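PDB 4HOJ: RegF protein from Neisseria gonorrhoeae, which is a glutathione S-transferase homologue related to stringent starvation protein A that binds glutathione and calcium ions and may act in the stringent starvation response. Local coordinates for residues 168-171 and 176-179. Numbering follows the deposited sequence.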
# COMPACT_ATOMS: atom_id res chain seq x y z
N VAL A 168 4.08 20.98 14.96
CA VAL A 168 3.79 21.30 13.58
C VAL A 168 2.95 22.56 13.57
O VAL A 168 1.93 22.65 14.25
CB VAL A 168 3.00 20.19 12.91
CG1 VAL A 168 2.43 20.67 11.52
CG2 VAL A 168 3.91 18.98 12.71
N LYS A 169 3.41 23.53 12.78
CA LYS A 169 2.73 24.80 12.61
C LYS A 169 2.13 24.85 11.20
O LYS A 169 2.84 24.61 10.21
CB LYS A 169 3.75 25.93 12.83
CG LYS A 169 5.23 25.49 12.69
CD LYS A 169 6.22 26.52 13.27
CE LYS A 169 6.18 26.55 14.80
NZ LYS A 169 7.23 27.44 15.39
N LEU A 170 0.82 25.10 11.10
CA LEU A 170 0.16 25.22 9.79
C LEU A 170 -0.08 26.67 9.41
O LEU A 170 -0.22 27.51 10.28
CB LEU A 170 -1.21 24.54 9.79
CG LEU A 170 -1.27 23.08 10.23
CD1 LEU A 170 -2.67 22.55 10.16
CD2 LEU A 170 -0.33 22.20 9.39
N GLY A 171 -0.16 26.94 8.10
CA GLY A 171 -0.56 28.25 7.63
C GLY A 171 -1.96 28.64 8.09
O GLY A 171 -2.81 27.78 8.37
N PRO A 176 -9.60 25.54 7.67
CA PRO A 176 -10.59 24.50 7.36
C PRO A 176 -10.16 23.09 7.76
O PRO A 176 -10.99 22.33 8.26
CB PRO A 176 -10.73 24.60 5.83
CG PRO A 176 -10.51 26.03 5.56
CD PRO A 176 -9.40 26.43 6.50
N LEU A 177 -8.89 22.76 7.57
CA LEU A 177 -8.37 21.48 8.03
C LEU A 177 -8.50 21.34 9.56
O LEU A 177 -8.81 20.26 10.09
CB LEU A 177 -6.91 21.34 7.61
CG LEU A 177 -6.27 20.03 8.06
CD1 LEU A 177 -6.92 18.86 7.37
CD2 LEU A 177 -4.75 20.06 7.85
N LEU A 178 -8.24 22.42 10.29
CA LEU A 178 -8.31 22.33 11.75
C LEU A 178 -9.76 22.19 12.25
O LEU A 178 -10.00 21.48 13.23
CB LEU A 178 -7.65 23.56 12.39
CG LEU A 178 -6.12 23.61 12.16
CD1 LEU A 178 -5.56 24.87 12.81
CD2 LEU A 178 -5.45 22.40 12.72
N LYS A 179 -10.70 22.82 11.56
CA LYS A 179 -12.11 22.68 11.92
C LYS A 179 -12.55 21.24 11.65
O LYS A 179 -13.23 20.62 12.48
CB LYS A 179 -12.98 23.69 11.15
CG LYS A 179 -14.49 23.44 11.34
CD LYS A 179 -15.35 24.60 10.90
CE LYS A 179 -16.83 24.20 10.96
NZ LYS A 179 -17.71 25.39 10.97
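The backbone N of Leu177, whose side chain packs against Leu170, is hydrogen-bonded to Ser135 OG just beyond helix 117-134, and Gly171 N bonds to Thr132 OG1 of that helix, so both segments are tied to the same part of the chain. Between the two segments themselves the contact is wholly apolar and small, burying about 105 Å². One methyl of Leu170 does all the touching: its CD1 lies 3.8 Å from Leu178 CD2 and 4.0 Å from Leu177 CD2. The two helix side chains extend side by side from adjacent positions, Leu177 CD2 and Leu178 CD2 standing 5.4 Å apart, about as far as their CB atoms, and Leu170 CD1 rests in the notch between them. Rotation of CG opposite the backbone N in Leu177 (chi1 179°) and opposite the carbonyl carbon in Leu178 (chi1 -67°) brings each CD2 toward Leu170. The Leu177 side chain meets Leu170 at nearly a right angle, that of Leu178 more slantwise. Leu131 of helix 117-134 touches both Leu170 and Leu177, and Leu163 adjoins Leu170 and Leu178. Leu178 also belongs, with Glu182, to a calcium site, probably through its carbonyl oxygen. Thus a surface leucine cluster seats a loop on the calcium-binding helix 175-185 of the all-helical C-terminal domain of the glutathione transferase fold.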